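Local coordinates for protein putative alkaline phosphatase (Pseudomonas fluorescens, PDB 4F1V) that binds phosphate with high affinity in the periplasm and probably delivers it to the PstSACB ABC transporter for import, at residues G7-P11 and G61-K65; L85-V91 and F293-S299. All blocks are in the same frame, centred on the assembly; numbering follows the deposited sequence.

Both interactions belong to the same five-stranded mixed sheet, and their centres lie about 9 Å apart. Across it the strands run 29-30, 5-7, 59-62, 291-299 and 85-94, the order expected of a class II periplasmic binding protein, in which a strand from late in the chain, here 291-299, is inserted between the third and fourth. Interaction 1 closes first along the chain, at the phosphate-binding end of strands 5-7 and 59-62; interaction 2 follows, pairing the two strands at the far side. They meet where Ser-62 O lies 2.8 Å from Asn-295 N and Asp-63 OD1 2.6 Å from Thr-294 OG1, both probable hydrogen bonds. The ligand-binding aspartate is thereby tied to the late strand.

Interaction 1 of 2, residues G7-P11 and G61-K65; sequences GATLP and GSDSK. With PI (hydrogenphosphate ion), chain B.
A parallel bridge between Gly-7 and Gly-61 brings two strand ends together at the phosphate site, where the chain beyond each strand turns into a binding loop. Its hydrogen bond, Ala-8 N to Gly-61 O at 2.8 Å, is nearly straight (171°), although the donor stands above the carbonyl plane. Having no side chain, Gly-7 can bring its CA within 3.4 Å of Gly-61 O. Past the bridge the loops diverge around the anion. Thr-9 grips phosphate O2 with both its backbone N (2.8 Å) and OG1 (2.7 Å), while Leu-10 N donates to phosphate O4 at 3.0 Å. Asp-63 reaches the same oxygen from the other loop: with CG almost eclipsing its backbone N (chi1 8°), OD2 comes within 2.5 Å of O4, so close that one acid group probably supplies a proton. OD1 of Asp-63, bonded to Thr-294, lies 3.5 Å from both Ala-8 CB and Leu-10 CB. With an alanine here, O4 and Thr-294 would probably both lose their carboxylate partner. Helix 33-42 lies against Ala-8 and Ser-62 through Ser-33, helix 147-159 meets Leu-10 and Asp-63 through Thr-148 and Leu-151, and strand 59-62 runs between strands 5-7 and 291-299.

Interaction 2 of 2, residues L85-V91 and F293-S299; sequences LIQVPSV and FTNLIFS
Thr-294 O receives two backbone donors, Ser-90 N at 2.8 Å and, weakly, Val-91 N at 3.4 Å. Two residues facing one make this a classic beta bulge, set into the antiparallel pairing of strand 85-94, outermost in its sheet, with strand 291-299. From Pro-89 back to Leu-85 the pairing is regular: Ile-86 with Phe-298 and Val-88 with Leu-296 are hydrogen-bonded pairs, each joined by two bonds. The shortest of these, Leu-296 N to Val-88 O at 2.7 Å, is nearly straight at 173°, with the donor close to the line of the C=O bond. Between them Gln-87 faces Ile-297 in a non-hydrogen-bonded pair, flanked by CA-H...O contacts, Ile-297 CA to Ile-86 O at 3.2 Å and Gln-87 CA to Leu-296 O at 3.3 Å. Gln-87 keeps CG opposite its backbone N (chi1 -176°) and stays extended, which carries its amide beyond the strand pair to Leu-66 N and Pro-265 O. Ile-86, Val-88, Leu-296 and Phe-298 share the other face, where Val-88 CG2 packs on Leu-296 CB at 3.9 Å. The Phe-298 ring, turned away from strand 85-94, is stacked with Trp-59. Within the bulge, Thr-294 N returns a bond to Val-91 O, and their side chains run alongside each other in the same direction, with Val-91 CG2 pressed to 3.5 Å from Thr-294 CG2, tighter than ordinary van der Waals contact.

Interaction 1 of 2, residues G7-P11 and G61-K65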
ATOM      1  N   GLY A   7      -8.015  -2.305  -7.752  1.00  3.36           N
ATOM      2  CA  GLY A   7      -6.579  -2.486  -7.611  1.00  3.28           C
ATOM      3  C   GLY A   7      -6.228  -3.060  -6.266  1.00  3.39           C
ATOM      4  O   GLY A   7      -6.774  -4.096  -5.834  1.00  3.64           O
ATOM      5  N   ALA A   8      -5.286  -2.396  -5.564  1.00  3.37           N
ATOM      6  CA  ALA A   8      -4.777  -2.814  -4.268  1.00  2.87           C
ATOM      7  C   ALA A   8      -5.865  -3.389  -3.363  1.00  2.98           C
ATOM      8  O   ALA A   8      -6.895  -2.741  -3.120  1.00  3.17           O
ATOM      9  CB  ALA A   8      -4.152  -1.603  -3.585  1.00  3.27           C
ATOM     10  N   THR A   9      -5.580  -4.564  -2.784  1.00  2.94           N
ATOM     11  CA  THR A   9      -6.426  -5.127  -1.755  1.00  2.88           C
ATOM     12  C   THR A   9      -6.125  -4.585  -0.350  1.00  3.45           C
ATOM     13  O   THR A   9      -7.023  -4.587   0.501  1.00  3.31           O
ATOM     14  CB  THR A   9      -6.408  -6.689  -1.737  1.00  3.11           C
ATOM     15  OG1 THR A   9      -5.135  -7.182  -1.246  1.00  3.56           O
ATOM     16  CG2 THR A   9      -6.760  -7.263  -3.073  1.00  4.38           C
ATOM     17  N   LEU A  10      -4.904  -4.097  -0.096  1.00  2.99           N
ATOM     18  CA  LEU A  10      -4.553  -3.657   1.262  1.00  3.16           C
ATOM     19  C   LEU A  10      -5.614  -2.693   1.816  1.00  3.19           C
ATOM     20  O   LEU A  10      -6.010  -2.865   2.995  1.00  3.40           O
ATOM     21  CB  LEU A  10      -3.114  -3.147   1.287  1.00  3.18           C
ATOM     22  CG  LEU A  10      -2.633  -2.389   2.538  1.00  3.54           C
ATOM     23  CD1 LEU A  10      -1.162  -2.579   2.760  1.00  4.32           C
ATOM     24  CD2 LEU A  10      -2.973  -0.883   2.455  1.00  4.18           C
ATOM     25  N   PRO A  11      -6.069  -1.699   1.051  1.00  3.17           N
ATOM     26  CA  PRO A  11      -7.056  -0.704   1.534  1.00  3.37           C
ATOM     27  C   PRO A  11      -8.473  -0.921   0.987  1.00  3.47           C
ATOM     28  O   PRO A  11      -9.298  -0.031   1.033  1.00  4.08           O
ATOM     29  CB  PRO A  11      -6.522   0.623   1.006  1.00  4.59           C
ATOM     30  CG  PRO A  11      -6.032   0.224  -0.367  1.00  4.51           C
ATOM     31  CD  PRO A  11      -5.519  -1.219  -0.239  1.00  3.16           C
ATOM     32  N   GLY A  61      -6.450   1.982  -7.239  1.00  3.56           N
ATOM     33  CA  GLY A  61      -5.691   1.980  -5.989  1.00  3.17           C
ATOM     34  C   GLY A  61      -4.432   1.141  -6.155  1.00  3.24           C
ATOM     35  O   GLY A  61      -4.484   0.061  -6.720  1.00  3.37           O
ATOM     36  N   SER A  62      -3.292   1.617  -5.638  1.00  3.10           N
ATOM     37  CA  SER A  62      -2.058   0.867  -5.709  1.00  3.13           C
ATOM     38  C   SER A  62      -1.158   1.214  -4.526  1.00  3.06           C
ATOM     39  O   SER A  62      -0.978   2.397  -4.231  1.00  3.31           O
ATOM     40  CB  SER A  62      -1.313   1.188  -7.006  1.00  2.93           C
ATOM     41  OG  SER A  62      -0.183   0.350  -7.097  1.00  3.56           O
ATOM     42  N   ASP A  63      -0.560   0.215  -3.890  1.00  2.94           N
ATOM     43  CA  ASP A  63       0.526   0.415  -2.944  1.00  3.02           C
ATOM     44  C   ASP A  63       1.898   0.094  -3.577  1.00  3.57           C
ATOM     45  O   ASP A  63       2.920   0.077  -2.867  1.00  5.49           O
ATOM     46  CB  ASP A  63       0.325  -0.239  -1.530  1.00  3.39           C
ATOM     47  CG  ASP A  63      -0.924  -1.138  -1.478  1.00  2.91           C
ATOM     48  OD1 ASP A  63      -1.980  -0.704  -1.019  1.00  3.26           O
ATOM     49  OD2 ASP A  63      -0.766  -2.284  -1.962  1.00  3.38           O
ATOM     50  N   SER A  64       1.905  -0.126  -4.885  1.00  3.09           N
ATOM     51  CA  SER A  64       3.098  -0.193  -5.700  1.00  2.92           C
ATOM     52  C   SER A  64       3.232   1.094  -6.523  1.00  3.17           C
ATOM     53  O   SER A  64       2.295   1.480  -7.245  1.00  3.46           O
ATOM     54  CB  SER A  64       3.037  -1.387  -6.668  1.00  3.84           C
ATOM     55  OG  SER A  64       4.051  -1.344  -7.632  1.00  3.87           O
ATOM     56  N   LYS A  65       4.371   1.762  -6.473  0.55  3.56           N
ATOM     57  CA  LYS A  65       4.579   2.943  -7.318  0.55  3.49           C
ATOM     58  C   LYS A  65       4.572   2.576  -8.802  0.55  2.97           C
ATOM     59  O   LYS A  65       4.989   1.497  -9.217  0.55  3.54           O
ATOM     60  CB  LYS A  65       5.909   3.605  -7.002  0.55  4.39           C
ATOM     61  CG  LYS A  65       5.875   4.400  -5.664  0.55  7.18           C
ATOM     62  CD  LYS A  65       7.000   5.366  -5.456  0.55  9.65           C
ATOM     63  CE  LYS A  65       7.157   6.560  -6.299  0.55 11.79           C
ATOM     64  NZ  LYS A  65       8.145   7.544  -5.578  0.55  8.80           N
TER
HETATM   65  P    PI B1401      -2.059  -5.278  -2.678  1.00  2.78           P
HETATM   66  O1   PI B1401      -1.426  -4.803  -3.986  1.00  2.77           O
HETATM   67  O2   PI B1401      -3.282  -6.160  -2.939  1.00  3.22           O
HETATM   68  O3   PI B1401      -1.018  -6.004  -1.815  1.00  3.08           O
HETATM   69  O4   PI B1401      -2.565  -4.030  -1.902  1.00  3.15           O

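Interaction 2 of 2, residues L85-V91 and F293-S299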
ATOM      1  N   LEU A  85      -1.557  11.512 -16.302  0.70  3.66           N
ATOM      2  CA  LEU A  85      -2.070  10.809 -15.131  0.70  3.16           C
ATOM      3  C   LEU A  85      -1.591  11.552 -13.865  0.70  3.84           C
ATOM      4  O   LEU A  85      -0.602  12.318 -13.876  0.70  3.19           O
ATOM      5  CB  LEU A  85      -1.673   9.317 -15.100  0.70  3.36           C
ATOM      6  CG  LEU A  85      -0.187   8.917 -14.942  0.70  3.80           C
ATOM      7  CD1 LEU A  85       0.385   9.083 -13.530  0.70  4.33           C
ATOM      8  CD2 LEU A  85       0.047   7.485 -15.382  0.70  5.19           C
ATOM      9  N   ILE A  86      -2.297  11.249 -12.797  1.00  3.15           N
ATOM     10  CA  ILE A  86      -2.111  11.738 -11.439  1.00  3.35           C
ATOM     11  C   ILE A  86      -1.866  10.511 -10.536  1.00  3.27           C
ATOM     12  O   ILE A  86      -2.636   9.560 -10.559  1.00  3.84           O
ATOM     13  CB  ILE A  86      -3.355  12.504 -10.973  1.00  3.61           C
ATOM     14  CG1 ILE A  86      -3.548  13.776 -11.817  1.00  4.41           C
ATOM     15  CG2 ILE A  86      -3.273  12.802  -9.461  1.00  4.18           C
ATOM     16  CD1 ILE A  86      -4.892  14.485 -11.602  1.00  4.94           C
ATOM     17  N   GLN A  87      -0.802  10.584  -9.729  1.00  3.27           N
ATOM     18  CA  GLN A  87      -0.486   9.547  -8.720  1.00  3.20           C
ATOM     19  C   GLN A  87      -0.317  10.300  -7.382  1.00  3.29           C
ATOM     20  O   GLN A  87       0.537  11.183  -7.281  1.00  4.34           O
ATOM     21  CB  GLN A  87       0.789   8.843  -9.087  1.00  3.25           C
ATOM     22  CG  GLN A  87       1.108   7.673  -8.116  1.00  3.69           C
ATOM     23  CD  GLN A  87       2.418   6.939  -8.431  1.00  3.39           C
ATOM     24  OE1 GLN A  87       2.492   5.701  -8.428  1.00  3.99           O
ATOM     25  NE2 GLN A  87       3.476   7.710  -8.677  1.00  4.18           N
ATOM     26  N   VAL A  88      -1.137   9.944  -6.373  1.00  3.08           N
ATOM     27  CA  VAL A  88      -1.083  10.687  -5.101  0.60  3.70           C
ATOM     28  C   VAL A  88      -1.274   9.712  -3.954  1.00  3.21           C
ATOM     29  O   VAL A  88      -2.040   8.762  -4.047  1.00  4.37           O
ATOM     30  CB  VAL A  88      -2.149  11.781  -4.969  0.60  4.20           C
ATOM     31  CG1 VAL A  88      -1.787  13.016  -5.776  0.60  4.67           C
ATOM     32  CG2 VAL A  88      -3.561  11.287  -5.376  0.60  5.10           C
ATOM     33  N   PRO A  89      -0.602   9.959  -2.805  1.00  3.14           N
ATOM     34  CA  PRO A  89      -0.912   9.141  -1.591  0.50  3.56           C
ATOM     35  C   PRO A  89      -2.357   9.292  -1.213  1.00  3.38           C
ATOM     36  O   PRO A  89      -2.910  10.400  -1.267  1.00  3.96           O
ATOM     37  CB  PRO A  89       0.000   9.772  -0.531  0.50  4.27           C
ATOM     38  CG  PRO A  89       1.158  10.213  -1.364  0.50  3.12           C
ATOM     39  CD  PRO A  89       0.474  10.895  -2.553  0.50  4.37           C
ATOM     40  N   SER A  90      -2.922   8.175  -0.735  1.00  3.32           N
ATOM     41  CA  SER A  90      -4.260   8.136  -0.159  1.00  3.18           C
ATOM     42  C   SER A  90      -4.244   8.201   1.368  1.00  3.16           C
ATOM     43  O   SER A  90      -4.827   9.087   1.961  1.00  4.11           O
ATOM     44  CB  SER A  90      -4.948   6.867  -0.662  1.00  3.44           C
ATOM     45  OG  SER A  90      -6.256   6.800  -0.098  1.00  3.95           O
ATOM     46  N   VAL A  91      -3.526   7.247   1.978  1.00  3.27           N
ATOM     47  CA  VAL A  91      -3.393   7.113   3.421  1.00  3.13           C
ATOM     48  C   VAL A  91      -2.002   6.503   3.725  1.00  3.19           C
ATOM     49  O   VAL A  91      -1.399   5.893   2.896  1.00  3.61           O
ATOM     50  CB  VAL A  91      -4.501   6.239   4.074  1.00  3.60           C
ATOM     51  CG1 VAL A  91      -5.893   6.741   3.688  1.00  4.43           C
ATOM     52  CG2 VAL A  91      -4.365   4.759   3.654  1.00  3.99           C
ATOM     53  N   PHE A 293       3.027   4.198   2.258  1.00  3.16           N
ATOM     54  CA  PHE A 293       1.794   4.789   1.741  1.00  2.90           C
ATOM     55  C   PHE A 293       1.127   3.859   0.753  1.00  3.01           C
ATOM     56  O   PHE A 293       1.773   3.110   0.009  1.00  3.44           O
ATOM     57  CB  PHE A 293       2.042   6.172   1.058  1.00  3.75           C
ATOM     58  CG  PHE A 293       2.479   7.217   2.053  1.00  3.62           C
ATOM     59  CD1 PHE A 293       3.819   7.382   2.386  1.00  4.87           C
ATOM     60  CD2 PHE A 293       1.522   7.972   2.703  1.00  3.56           C
ATOM     61  CE1 PHE A 293       4.193   8.317   3.343  1.00  5.41           C
ATOM     62  CE2 PHE A 293       1.902   8.907   3.655  1.00  4.78           C
ATOM     63  CZ  PHE A 293       3.234   9.106   3.962  1.00  5.13           C
ATOM     64  N   THR A 294      -0.213   3.950   0.727  1.00  3.09           N
ATOM     65  CA  THR A 294      -0.994   3.401  -0.404  1.00  2.81           C
ATOM     66  C   THR A 294      -1.612   4.580  -1.150  1.00  2.73           C
ATOM     67  O   THR A 294      -1.906   5.608  -0.531  1.00  3.04           O
ATOM     68  CB  THR A 294      -2.019   2.377   0.083  1.00  3.21           C
ATOM     69  OG1 THR A 294      -2.681   1.820  -1.048  1.00  3.50           O
ATOM     70  CG2 THR A 294      -3.056   2.928   1.036  1.00  4.25           C
ATOM     71  N   ASN A 295      -1.774   4.433  -2.467  1.00  3.25           N
ATOM     72  CA  ASN A 295      -1.917   5.559  -3.397  1.00  2.85           C
ATOM     73  C   ASN A 295      -3.139   5.422  -4.303  1.00  3.02           C
ATOM     74  O   ASN A 295      -3.723   4.354  -4.473  1.00  3.22           O
ATOM     75  CB  ASN A 295      -0.644   5.680  -4.268  1.00  3.13           C
ATOM     76  CG  ASN A 295       0.593   5.512  -3.401  1.00  3.62           C
ATOM     77  OD1 ASN A 295       0.747   6.219  -2.383  1.00  4.47           O
ATOM     78  ND2 ASN A 295       1.449   4.630  -3.790  1.00  4.19           N
ATOM     79  N   LEU A 296      -3.482   6.585  -4.901  0.70  3.18           N
ATOM     80  CA  LEU A 296      -4.511   6.677  -5.975  0.70  3.74           C
ATOM     81  C   LEU A 296      -3.809   6.989  -7.303  0.70  2.78           C
ATOM     82  O   LEU A 296      -2.824   7.740  -7.343  0.70  3.27           O
ATOM     83  CB  LEU A 296      -5.447   7.851  -5.699  0.70  3.65           C
ATOM     84  CG  LEU A 296      -6.149   7.935  -4.330  0.70  4.48           C
ATOM     85  CD1 LEU A 296      -7.049   9.162  -4.239  0.70  5.21           C
ATOM     86  CD2 LEU A 296      -6.897   6.685  -4.013  0.70  5.10           C
ATOM     87  N   ILE A 297      -4.375   6.470  -8.389  0.65  2.83           N
ATOM     88  CA  ILE A 297      -3.969   6.806  -9.742  0.65  2.44           C
ATOM     89  C   ILE A 297      -5.243   7.183 -10.511  0.65  2.65           C
ATOM     90  O   ILE A 297      -6.184   6.392 -10.602  0.65  2.87           O
ATOM     91  CB  ILE A 297      -3.272   5.633 -10.430  0.65  2.87           C
ATOM     92  CG1 ILE A 297      -2.013   5.202  -9.638  0.65  2.71           C
ATOM     93  CG2 ILE A 297      -2.883   5.996 -11.884  0.65  3.11           C
ATOM     94  CD1 ILE A 297      -1.492   3.824 -10.075  0.65  2.60           C
ATOM     95  N   PHE A 298      -5.270   8.435 -11.016  1.00  3.20           N
ATOM     96  CA  PHE A 298      -6.392   9.016 -11.754  1.00  3.26           C
ATOM     97  C   PHE A 298      -5.849   9.655 -13.055  1.00  3.08           C
ATOM     98  O   PHE A 298      -4.647   9.795 -13.242  1.00  3.53           O
ATOM     99  CB  PHE A 298      -7.112  10.086 -10.917  1.00  3.29           C
ATOM    100  CG  PHE A 298      -8.112   9.548  -9.906  1.00  3.27           C
ATOM    101  CD1 PHE A 298      -7.713   8.985  -8.695  1.00  3.86           C
ATOM    102  CD2 PHE A 298      -9.467   9.561 -10.213  1.00  3.54           C
ATOM    103  CE1 PHE A 298      -8.668   8.476  -7.799  1.00  3.71           C
ATOM    104  CE2 PHE A 298     -10.395   9.033  -9.336  1.00  3.82           C
ATOM    105  CZ  PHE A 298     -10.004   8.514  -8.142  1.00  3.91           C
ATOM    106  N   SER A 299      -6.793  10.079 -13.918  1.00  3.57           N
ATOM    107  CA  SER A 299      -6.447  11.009 -15.020  1.00  3.55           C
ATOM    108  C   SER A 299      -6.709  12.435 -14.605  1.00  3.45           C
ATOM    109  O   SER A 299      -7.678  12.721 -13.885  1.00  4.01           O
ATOM    110  CB  SER A 299      -7.316  10.630 -16.234  1.00  4.04           C
ATOM    111  OG  SER A 299      -6.890  11.407 -17.372  1.00  3.95           O
TER